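Light Chain (Clostridium botulinum, PDB 6BVD) is the zinc endopeptidase light chain of a mosaic botulinum neurotoxin and probably cleaves the neuronal SNARE protein VAMP (synaptobrevin), as its relatives of serotype F do. Local coordinates at residues A[43-48]-A[155-160]; A[93-98]-A[382-387]; A[101-106]-A[358-363]; A[230-235]-A[264-269]. One frame throughout, in Å; residues are numbered along the deposited sequence.

In the fold
Contacts 1, 2 and 4 are buried, whereas contact 3 is partly open to solvent. Contact 1 joins two strands of the large mixed sheet through backbone bonds and aliphatic packing. Contact 4 carries two of the three protein ligands of the zinc and packs on contact 1 through Leu230 against Leu155. Helix 83-100 touches contact 1 through Met93 and Phe97, and in contact 2 it sends Lys95 to a calcium-binding loop at the interface with the second subunit. Contact 3 follows directly in the chain, at the start of helix 104-115, and relies on hydrophobic cover and bridging waters. The chemistry thus runs from apolar at contact 1 to charged at the calcium.

Contact 1: A[43-48]-A[155-160]; sequences DNVWII and LIIWGP
The six-membered ring of Trp158 carries the CD1 methyl of Ile48 over one face, 4.1 Å from the ring centroid, in a CH-pi contact. Both side chains leave their strands in the same direction, and Ile48 CG2 lies alongside as well, 4.0 Å from Trp158 CZ3. Tyr52 and Phe36 meet the same indole edge-to-face. The Trp46 ring turns away from the partner strand; from that strand the Leu155 carbonyl oxygen lies near its edge, close to the ring plane. Behind these rings the strands 45-48 and 155-158 run parallel, and the carbonyls alternate as acceptors: Trp46 N gives to Leu155 O at 3.0 Å, Ile157 N to Trp46 O at 2.8 Å, and Ile48 N to Ile157 O at 2.8 Å. On the other face of the sheet Val45 CG1, anti to its backbone N (chi1 -176°), packs beside Leu155 CD2 at 3.8 Å. The pair lies within the large mixed sheet, with strand 36-40 next to 45-48 and strand 193-196 next to 155-158. Helix 83-100 covers the face of Ile47 and Ile157 through Leu90, Met93, Tyr89 and Phe97, while Trp46 and Ile48 lean on strands 21-24 and 36-40.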
# COMPACT_ATOMS: atom_id res chain seq x y z
N ASP A 43 11.38 1.36 14.08
CA ASP A 43 12.31 1.67 15.18
C ASP A 43 11.82 1.12 16.53
O ASP A 43 10.70 1.45 16.97
CB ASP A 43 12.53 3.18 15.32
CG ASP A 43 13.44 3.76 14.24
OD1 ASP A 43 14.12 3.02 13.50
OD2 ASP A 43 13.48 5.00 14.15
N ASN A 44 12.68 0.33 17.19
CA ASN A 44 12.44 -0.28 18.50
C ASN A 44 11.45 -1.46 18.50
O ASN A 44 11.04 -1.91 19.55
CB ASN A 44 12.00 0.77 19.55
CG ASN A 44 13.09 1.80 19.85
OD1 ASN A 44 14.27 1.47 19.79
ND2 ASN A 44 12.69 3.05 20.13
N VAL A 45 11.07 -1.97 17.35
CA VAL A 45 10.15 -3.12 17.33
C VAL A 45 10.77 -4.22 16.48
O VAL A 45 11.07 -4.03 15.28
CB VAL A 45 8.73 -2.75 16.75
CG1 VAL A 45 7.80 -3.93 16.85
CG2 VAL A 45 8.14 -1.59 17.51
N TRP A 46 10.95 -5.38 17.09
CA TRP A 46 11.56 -6.51 16.40
C TRP A 46 10.57 -7.62 16.25
O TRP A 46 9.78 -7.88 17.17
CB TRP A 46 12.79 -7.05 17.19
CG TRP A 46 13.89 -6.07 17.18
CD1 TRP A 46 14.06 -5.03 18.03
CD2 TRP A 46 14.96 -5.99 16.21
NE1 TRP A 46 15.19 -4.31 17.66
CE2 TRP A 46 15.75 -4.88 16.55
CE3 TRP A 46 15.32 -6.76 15.10
CZ2 TRP A 46 16.92 -4.52 15.81
CZ3 TRP A 46 16.48 -6.40 14.36
CH2 TRP A 46 17.25 -5.28 14.72
N ILE A 47 10.62 -8.28 15.11
CA ILE A 47 9.84 -9.50 14.92
C ILE A 47 10.72 -10.74 14.84
O ILE A 47 11.69 -10.78 14.06
CB ILE A 47 8.98 -9.42 13.63
CG1 ILE A 47 8.08 -8.19 13.70
CG2 ILE A 47 8.19 -10.74 13.39
CD1 ILE A 47 7.32 -7.89 12.43
N ILE A 48 10.38 -11.76 15.64
CA ILE A 48 10.95 -13.08 15.44
C ILE A 48 9.86 -14.02 14.92
O ILE A 48 9.03 -14.50 15.69
CB ILE A 48 11.56 -13.64 16.73
CG1 ILE A 48 12.63 -12.67 17.28
CG2 ILE A 48 12.11 -15.07 16.48
CD1 ILE A 48 13.17 -13.02 18.67
N LEU A 155 9.80 -3.57 22.09
CA LEU A 155 8.84 -4.63 21.80
C LEU A 155 9.43 -5.72 20.90
O LEU A 155 10.08 -5.44 19.91
CB LEU A 155 7.57 -4.03 21.11
CG LEU A 155 6.58 -5.05 20.55
CD1 LEU A 155 5.97 -5.97 21.60
CD2 LEU A 155 5.43 -4.27 19.78
N ILE A 156 9.17 -6.97 21.26
CA ILE A 156 9.52 -8.11 20.43
C ILE A 156 8.27 -8.93 20.19
O ILE A 156 7.61 -9.39 21.14
CB ILE A 156 10.59 -8.98 21.12
CG1 ILE A 156 11.84 -8.13 21.40
CG2 ILE A 156 10.88 -10.22 20.26
CD1 ILE A 156 12.89 -8.85 22.23
N ILE A 157 7.95 -9.13 18.91
CA ILE A 157 6.76 -9.88 18.49
C ILE A 157 7.17 -11.23 17.99
O ILE A 157 8.05 -11.31 17.16
CB ILE A 157 5.97 -9.16 17.35
CG1 ILE A 157 5.57 -7.72 17.76
CG2 ILE A 157 4.72 -10.04 16.97
CD1 ILE A 157 4.95 -6.85 16.56
N TRP A 158 6.56 -12.28 18.55
CA TRP A 158 6.72 -13.67 18.10
C TRP A 158 5.45 -14.19 17.42
O TRP A 158 4.36 -13.66 17.63
CB TRP A 158 6.98 -14.60 19.29
CG TRP A 158 8.16 -14.32 20.10
CD1 TRP A 158 8.32 -13.30 20.98
CD2 TRP A 158 9.34 -15.13 20.20
NE1 TRP A 158 9.56 -13.40 21.59
CE2 TRP A 158 10.19 -14.52 21.12
CE3 TRP A 158 9.75 -16.30 19.57
CZ2 TRP A 158 11.45 -15.06 21.47
CZ3 TRP A 158 11.00 -16.83 19.88
CH2 TRP A 158 11.84 -16.19 20.81
N GLY A 159 5.59 -15.30 16.71
CA GLY A 159 4.45 -16.08 16.23
C GLY A 159 3.72 -16.73 17.39
O GLY A 159 4.12 -16.56 18.53
N PRO A 160 2.63 -17.46 17.12
CA PRO A 160 1.86 -18.03 18.23
C PRO A 160 2.54 -19.13 19.03
O PRO A 160 3.45 -19.81 18.54
CB PRO A 160 0.63 -18.63 17.52
CG PRO A 160 1.10 -18.90 16.13
CD PRO A 160 2.03 -17.75 15.81

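Contact 2: A[93-98]-A[382-387]; sequences MIKLFK and LDDSIY. With CA (calcium ion), chain C.
Lys95 reaches from helix 83-100 into the loop 382-387: CG is anti to the backbone N (chi1 -165°) and the chain beyond it is extended, which carries NZ into the loop. Its N-H groups are shared among several carbonyl and carboxylate oxygens, the strongest partner being Asp384 OD2 of the second subunit. Within its own chain NZ donates to Tyr387 O at 2.8 Å, from 29° out of that carbonyl plane, and forms a salt bridge with Asp384 OD1 at 3.1 Å, arriving from above the carboxylate plane. Leu381 O also accepts from it, whereas the bond to Leu382 O is long and weak. The CE methylene below this charge lies at the edge of the Tyr387 ring, 3.9 Å from CD2. The carboxylate that Lys95 meets is also a metal ligand: Asp384 binds the calcium ion through both oxygens, with OD2 at 2.3 Å, and Glu389 joins it. Asp384 and Glu389 of the second subunit bind the ion too, so the site bridges two copies of the protein. The lysine charge, together with the calcium, would be expected to ease the repulsion between these carboxylates. An Asx turn shapes the loop, Asp383 OD1 accepting from Ser385 N at 2.9 Å and, from the same face of the carboxylate, from Ser385 OG. Leu96, next along the helix, stands roughly perpendicular to the Tyr387 side chain, its CD2 methyl lying 3.4 Å from OH and 3.9 Å from CE2. The phenol hydroxyl itself is hydrogen-bonded to Asp221.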
# COMPACT_ATOMS: atom_id res chain seq x y z
N MET A 93 2.89 -9.38 8.39
CA MET A 93 3.14 -8.43 9.45
C MET A 93 3.52 -7.06 8.85
O MET A 93 3.08 -6.01 9.34
CB MET A 93 4.25 -8.93 10.40
CG MET A 93 3.86 -10.18 11.17
SD MET A 93 2.34 -9.98 12.11
CE MET A 93 2.75 -8.61 13.21
N ILE A 94 4.31 -7.07 7.78
CA ILE A 94 4.64 -5.84 7.08
C ILE A 94 3.35 -5.18 6.56
O ILE A 94 3.11 -3.99 6.70
CB ILE A 94 5.60 -6.14 5.92
CG1 ILE A 94 7.00 -6.48 6.43
CG2 ILE A 94 5.72 -4.97 4.99
CD1 ILE A 94 7.90 -7.04 5.34
N LYS A 95 2.48 -6.00 6.01
CA LYS A 95 1.22 -5.45 5.46
C LYS A 95 0.35 -4.85 6.58
O LYS A 95 -0.27 -3.77 6.42
CB LYS A 95 0.46 -6.54 4.70
CG LYS A 95 -0.67 -5.97 3.80
CD LYS A 95 -1.24 -7.03 2.87
CE LYS A 95 -2.33 -6.39 1.98
NZ LYS A 95 -2.51 -7.28 0.84
N LEU A 96 0.31 -5.52 7.73
CA LEU A 96 -0.51 -5.03 8.84
C LEU A 96 0.05 -3.75 9.47
O LEU A 96 -0.72 -2.83 9.79
CB LEU A 96 -0.68 -6.12 9.91
CG LEU A 96 -1.36 -7.40 9.45
CD1 LEU A 96 -1.55 -8.38 10.60
CD2 LEU A 96 -2.76 -7.15 8.79
N PHE A 97 1.37 -3.64 9.57
CA PHE A 97 1.95 -2.41 10.06
C PHE A 97 1.72 -1.26 9.06
O PHE A 97 1.44 -0.14 9.49
CB PHE A 97 3.45 -2.58 10.38
CG PHE A 97 3.71 -3.06 11.79
CD1 PHE A 97 3.98 -2.16 12.81
CD2 PHE A 97 3.65 -4.41 12.10
CE1 PHE A 97 4.22 -2.60 14.12
CE2 PHE A 97 3.90 -4.88 13.40
CZ PHE A 97 4.17 -3.98 14.43
N LYS A 98 1.82 -1.54 7.75
CA LYS A 98 1.52 -0.51 6.74
C LYS A 98 0.04 -0.11 6.80
O LYS A 98 -0.28 1.04 6.52
CB LYS A 98 1.88 -0.97 5.32
CG LYS A 98 3.40 -0.94 5.06
CD LYS A 98 3.81 -1.03 3.59
CE LYS A 98 3.93 -2.47 3.09
NZ LYS A 98 4.52 -2.64 1.72
N LEU A 382 -2.42 -11.51 1.87
CA LEU A 382 -1.41 -10.89 1.00
C LEU A 382 -1.93 -10.48 -0.38
O LEU A 382 -1.27 -9.74 -1.08
CB LEU A 382 -0.23 -11.85 0.80
CG LEU A 382 0.69 -12.02 2.02
CD1 LEU A 382 1.66 -13.15 1.73
CD2 LEU A 382 1.43 -10.74 2.20
N ASP A 383 -3.13 -10.97 -0.76
CA ASP A 383 -3.77 -10.69 -2.04
C ASP A 383 -4.58 -9.38 -2.01
O ASP A 383 -5.63 -9.31 -1.35
CB ASP A 383 -4.67 -11.88 -2.43
CG ASP A 383 -5.25 -11.79 -3.84
OD1 ASP A 383 -5.43 -10.70 -4.41
OD2 ASP A 383 -5.58 -12.87 -4.38
N ASP A 384 -4.13 -8.37 -2.76
CA ASP A 384 -4.75 -7.04 -2.71
C ASP A 384 -6.17 -7.00 -3.29
O ASP A 384 -6.86 -6.00 -3.12
CB ASP A 384 -3.86 -6.01 -3.43
CG ASP A 384 -2.68 -5.52 -2.55
OD1 ASP A 384 -2.91 -5.19 -1.37
OD2 ASP A 384 -1.52 -5.53 -3.01
N SER A 385 -6.60 -8.06 -3.98
CA SER A 385 -8.02 -8.15 -4.37
C SER A 385 -8.92 -8.67 -3.23
O SER A 385 -10.17 -8.64 -3.36
CB SER A 385 -8.21 -9.05 -5.60
OG SER A 385 -7.91 -10.40 -5.32
N ILE A 386 -8.32 -9.13 -2.12
CA ILE A 386 -9.06 -9.67 -0.96
C ILE A 386 -8.93 -8.74 0.25
O ILE A 386 -9.90 -8.44 0.95
CB ILE A 386 -8.52 -11.09 -0.56
CG1 ILE A 386 -8.67 -12.07 -1.72
CG2 ILE A 386 -9.15 -11.59 0.76
CD1 ILE A 386 -10.09 -12.30 -2.14
N TYR A 387 -7.70 -8.30 0.50
CA TYR A 387 -7.40 -7.51 1.66
C TYR A 387 -6.35 -6.46 1.28
O TYR A 387 -5.31 -6.83 0.73
CB TYR A 387 -6.87 -8.43 2.77
CG TYR A 387 -6.58 -7.75 4.07
CD1 TYR A 387 -7.58 -7.59 5.01
CD2 TYR A 387 -5.28 -7.34 4.40
CE1 TYR A 387 -7.33 -6.98 6.22
CE2 TYR A 387 -5.03 -6.74 5.63
CZ TYR A 387 -6.05 -6.58 6.55
OH TYR A 387 -5.82 -6.01 7.80
CA CA C . -0.64 -4.29 -1.30

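Contact 3: A[101-106]-A[358-363]; sequences NSKPAG and YEFKIK
With CG anti to the carbonyl carbon (chi1 -70°) and the next two bonds extended, Lys103 lays its aliphatic chain across Phe360, whose CG is likewise anti to its carbonyl carbon. The lysine chain and the phenyl ring come from opposing directions and overlap. Lys103 CD sits over one face of the ring, 4.0 Å from the centroid and displaced toward the rim, a CH-pi contact. A bend at the last torsion (chi4 -62°) then brings NZ to a water at 3.1 Å, which in turn donates to Glu359 O at 2.6 Å. The Phe360 ring edge faces the backbone of Gly106, where CE2 lies 3.9 Å from N; lacking a side chain, this residue lets the ring come close to the helix start. Beside it the Ala105 methyl packs on Glu359 CG at 3.7 Å. Ala105 N, in the first turn of helix 104-115, donates to a second water, which reaches Glu359 OE1 by a weak bond. Helix 353-360 ends here in a Schellman motif, with Lys361 at positive phi, so the contact sets the start of one helix against the end of another. Met227 of helix 222-237 also packs on Phe360. No direct hydrogen bond joins the segments: their polar groups meet through water, while carbon contacts provide the close fit, consistent with a position partly open to solvent.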
# COMPACT_ATOMS: atom_id res chain seq x y z
N ASN A 101 -0.30 2.16 9.74
CA ASN A 101 0.34 3.44 9.45
C ASN A 101 -0.37 4.20 8.32
O ASN A 101 0.12 5.23 7.91
CB ASN A 101 1.84 3.22 9.07
CG ASN A 101 2.75 4.32 9.60
OD1 ASN A 101 2.47 4.94 10.62
ND2 ASN A 101 3.87 4.58 8.88
N SER A 102 -1.52 3.71 7.83
CA SER A 102 -2.17 4.39 6.67
C SER A 102 -3.16 5.46 7.09
O SER A 102 -3.65 6.23 6.25
CB SER A 102 -2.88 3.39 5.73
OG SER A 102 -4.07 2.87 6.34
N LYS A 103 -3.48 5.52 8.37
CA LYS A 103 -4.37 6.58 8.85
C LYS A 103 -3.78 7.25 10.07
O LYS A 103 -3.10 6.59 10.85
CB LYS A 103 -5.76 6.00 9.18
CG LYS A 103 -6.52 5.58 7.92
CD LYS A 103 -7.82 4.87 8.25
CE LYS A 103 -8.38 4.19 7.02
NZ LYS A 103 -8.71 5.19 5.96
N PRO A 104 -4.09 8.54 10.26
CA PRO A 104 -3.56 9.31 11.40
C PRO A 104 -3.75 8.67 12.77
O PRO A 104 -2.81 8.66 13.58
CB PRO A 104 -4.33 10.63 11.31
CG PRO A 104 -4.55 10.81 9.80
CD PRO A 104 -4.80 9.40 9.29
N ALA A 105 -4.94 8.14 13.06
CA ALA A 105 -5.17 7.55 14.38
C ALA A 105 -4.19 6.40 14.67
O ALA A 105 -3.78 6.20 15.81
CB ALA A 105 -6.62 7.04 14.51
N GLY A 106 -3.85 5.63 13.65
CA GLY A 106 -2.90 4.53 13.78
C GLY A 106 -1.45 4.98 13.72
O GLY A 106 -0.54 4.29 14.24
N TYR A 358 -13.60 2.76 14.64
CA TYR A 358 -14.36 3.87 14.06
C TYR A 358 -13.48 4.67 13.08
O TYR A 358 -13.87 4.99 11.93
CB TYR A 358 -14.87 4.78 15.19
CG TYR A 358 -15.38 6.11 14.70
CD1 TYR A 358 -16.64 6.23 14.13
CD2 TYR A 358 -14.59 7.25 14.79
CE1 TYR A 358 -17.11 7.45 13.66
CE2 TYR A 358 -15.04 8.46 14.32
CZ TYR A 358 -16.29 8.56 13.76
OH TYR A 358 -16.73 9.78 13.30
N GLU A 359 -12.28 4.99 13.53
CA GLU A 359 -11.32 5.73 12.68
C GLU A 359 -10.91 5.00 11.40
O GLU A 359 -10.71 5.63 10.34
CB GLU A 359 -10.07 6.09 13.48
CG GLU A 359 -10.28 7.14 14.57
CD GLU A 359 -10.70 8.51 14.04
OE1 GLU A 359 -10.48 8.80 12.84
OE2 GLU A 359 -11.26 9.30 14.82
N PHE A 360 -10.82 3.67 11.47
CA PHE A 360 -10.44 2.85 10.33
C PHE A 360 -11.62 2.32 9.50
O PHE A 360 -11.42 1.64 8.47
CB PHE A 360 -9.62 1.67 10.83
CG PHE A 360 -8.14 1.98 11.03
CD1 PHE A 360 -7.22 1.57 10.09
CD2 PHE A 360 -7.70 2.73 12.10
CE1 PHE A 360 -5.84 1.88 10.25
CE2 PHE A 360 -6.34 3.02 12.27
CZ PHE A 360 -5.43 2.62 11.31
N LYS A 361 -12.86 2.62 9.92
CA LYS A 361 -14.02 2.04 9.26
C LYS A 361 -13.92 0.54 9.15
O LYS A 361 -14.18 -0.06 8.09
CB LYS A 361 -14.23 2.69 7.88
CG LYS A 361 -14.47 4.17 7.98
CD LYS A 361 -14.68 4.77 6.59
CE LYS A 361 -15.33 6.13 6.67
NZ LYS A 361 -14.36 7.15 7.15
N ILE A 362 -13.51 -0.06 10.28
CA ILE A 362 -13.53 -1.47 10.51
C ILE A 362 -14.70 -1.81 11.46
O ILE A 362 -14.92 -1.11 12.43
CB ILE A 362 -12.18 -1.96 11.13
CG1 ILE A 362 -11.03 -1.83 10.10
CG2 ILE A 362 -12.31 -3.38 11.61
CD1 ILE A 362 -9.58 -2.14 10.76
N LYS A 363 -15.47 -2.82 11.14
CA LYS A 363 -16.54 -3.26 12.05
C LYS A 363 -15.92 -4.10 13.14
O LYS A 363 -15.07 -4.94 12.86
CB LYS A 363 -17.63 -4.06 11.33
CG LYS A 363 -18.92 -4.21 12.18
CD LYS A 363 -19.98 -5.09 11.47
CE LYS A 363 -21.34 -5.08 12.18
NZ LYS A 363 -21.98 -3.70 12.29
O HOH W 1 -11.08 6.08 7.81
O HOH W 2 -7.37 8.58 11.56

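Contact 4: A[230-235]-A[264-269]; sequences LIHVLH and SAEFLT. With ACT (acetate ion), chain F.
His232 NE2 and Glu266 OE1 lie only 3.3 Å apart without a hydrogen bond, because both bind the zinc ion. The oxygen arrives at the edge of the imidazole, in its plane, with the carboxylate turned nearly perpendicular to the ring (84°). His228 completes the protein ligands; with Glu229 and His232 it forms the HExxH sequence on helix 222-237, and a glutamate as third ligand is the gluzincin pattern. On the far side of the ring, His232 ND1 donates to OXT of an acetate ion, probably from the crystallisation liquor, at 2.8 Å. His235 ND1 grips the same OXT at 2.6 Å, both bonds being nearly straight, and Ala265 CB touches the acetate carbon at 3.4 Å. Thr269 packs between the two helices: OG1 meets His235 CE1 in the ring plane at 3.4 Å and donates to Ala265 O, while CG2 rests on Ile231 CG2 at 3.7 Å. The helix segments cross at 118°, their axes 10.7 Å apart. Tyr349 stacks on His235. Away from the zinc, Leu230 and Val233 pack on helix 104-115, Val233 also on strand 193-196, whereas Ser264 and Leu268 face helix 280-301.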
# COMPACT_ATOMS: atom_id res chain seq x y z
N LEU A 230 -1.22 -3.95 20.61
CA LEU A 230 -0.34 -2.78 20.76
C LEU A 230 -0.81 -1.83 21.85
O LEU A 230 -0.02 -1.14 22.47
CB LEU A 230 -0.20 -2.02 19.43
CG LEU A 230 0.68 -2.70 18.39
CD1 LEU A 230 0.75 -1.89 17.12
CD2 LEU A 230 2.09 -2.97 18.99
N ILE A 231 -2.11 -1.82 22.12
CA ILE A 231 -2.60 -0.99 23.21
C ILE A 231 -2.11 -1.54 24.58
O ILE A 231 -1.71 -0.75 25.45
CB ILE A 231 -4.12 -0.89 23.16
CG1 ILE A 231 -4.52 -0.10 21.91
CG2 ILE A 231 -4.65 -0.26 24.43
CD1 ILE A 231 -6.04 -0.20 21.58
N HIS A 232 -2.15 -2.86 24.75
CA HIS A 232 -1.57 -3.52 25.94
C HIS A 232 -0.05 -3.21 26.07
O HIS A 232 0.45 -3.03 27.16
CB HIS A 232 -1.75 -5.04 25.88
CG HIS A 232 -3.16 -5.53 26.08
ND1 HIS A 232 -3.96 -5.13 27.13
CD2 HIS A 232 -3.89 -6.44 25.39
CE1 HIS A 232 -5.13 -5.75 27.07
NE2 HIS A 232 -5.10 -6.55 26.01
N VAL A 233 0.68 -3.26 24.95
CA VAL A 233 2.13 -2.94 24.94
C VAL A 233 2.32 -1.53 25.47
O VAL A 233 3.11 -1.26 26.36
CB VAL A 233 2.69 -3.02 23.51
CG1 VAL A 233 4.16 -2.43 23.37
CG2 VAL A 233 2.57 -4.40 22.98
N LEU A 234 1.51 -0.61 24.94
CA LEU A 234 1.57 0.78 25.33
C LEU A 234 1.38 0.97 26.82
O LEU A 234 2.08 1.80 27.44
CB LEU A 234 0.53 1.60 24.54
CG LEU A 234 0.69 3.11 24.71
CD1 LEU A 234 2.06 3.57 24.19
CD2 LEU A 234 -0.42 3.85 23.93
N HIS A 235 0.42 0.26 27.41
CA HIS A 235 0.23 0.36 28.83
C HIS A 235 1.52 -0.14 29.54
O HIS A 235 1.95 0.45 30.52
CB HIS A 235 -1.00 -0.47 29.31
CG HIS A 235 -2.30 -0.01 28.68
ND1 HIS A 235 -3.38 -0.85 28.48
CD2 HIS A 235 -2.69 1.21 28.26
CE1 HIS A 235 -4.37 -0.17 27.93
NE2 HIS A 235 -3.99 1.09 27.78
N SER A 264 -9.87 -5.45 34.69
CA SER A 264 -10.47 -4.19 34.25
C SER A 264 -9.77 -3.63 33.01
O SER A 264 -10.37 -2.83 32.29
CB SER A 264 -10.40 -3.12 35.34
OG SER A 264 -11.36 -3.36 36.35
N ALA A 265 -8.52 -4.04 32.79
CA ALA A 265 -7.73 -3.54 31.64
C ALA A 265 -8.33 -3.95 30.29
O ALA A 265 -8.15 -3.24 29.30
CB ALA A 265 -6.24 -4.02 31.73
N GLU A 266 -9.01 -5.10 30.22
CA GLU A 266 -9.58 -5.50 28.93
C GLU A 266 -10.71 -4.56 28.57
O GLU A 266 -10.89 -4.23 27.39
CB GLU A 266 -10.10 -6.93 28.93
CG GLU A 266 -9.04 -7.98 29.29
CD GLU A 266 -7.97 -8.18 28.24
OE1 GLU A 266 -7.98 -7.54 27.16
OE2 GLU A 266 -7.08 -9.01 28.54
N PHE A 267 -11.47 -4.12 29.57
CA PHE A 267 -12.60 -3.23 29.23
C PHE A 267 -12.08 -1.83 28.88
O PHE A 267 -12.65 -1.14 28.02
CB PHE A 267 -13.60 -3.17 30.37
CG PHE A 267 -14.16 -4.53 30.73
CD1 PHE A 267 -15.19 -5.08 29.98
CD2 PHE A 267 -13.60 -5.29 31.75
CE1 PHE A 267 -15.72 -6.34 30.29
CE2 PHE A 267 -14.11 -6.54 32.07
CZ PHE A 267 -15.16 -7.07 31.34
N LEU A 268 -11.00 -1.39 29.54
CA LEU A 268 -10.42 -0.09 29.22
C LEU A 268 -9.77 -0.14 27.86
O LEU A 268 -9.72 0.87 27.13
CB LEU A 268 -9.41 0.36 30.28
CG LEU A 268 -9.93 0.56 31.71
CD1 LEU A 268 -8.75 0.83 32.67
CD2 LEU A 268 -10.99 1.67 31.80
N THR A 269 -9.27 -1.31 27.48
CA THR A 269 -8.62 -1.43 26.20
C THR A 269 -9.68 -1.43 25.07
O THR A 269 -9.50 -0.77 24.03
CB THR A 269 -7.76 -2.68 26.13
OG1 THR A 269 -6.65 -2.53 27.04
CG2 THR A 269 -7.23 -2.89 24.70
C ACT F . -3.12 -3.90 30.33
O ACT F . -2.89 -3.19 31.33
OXT ACT F . -3.36 -3.37 29.22
CH3 ACT F . -3.12 -5.40 30.46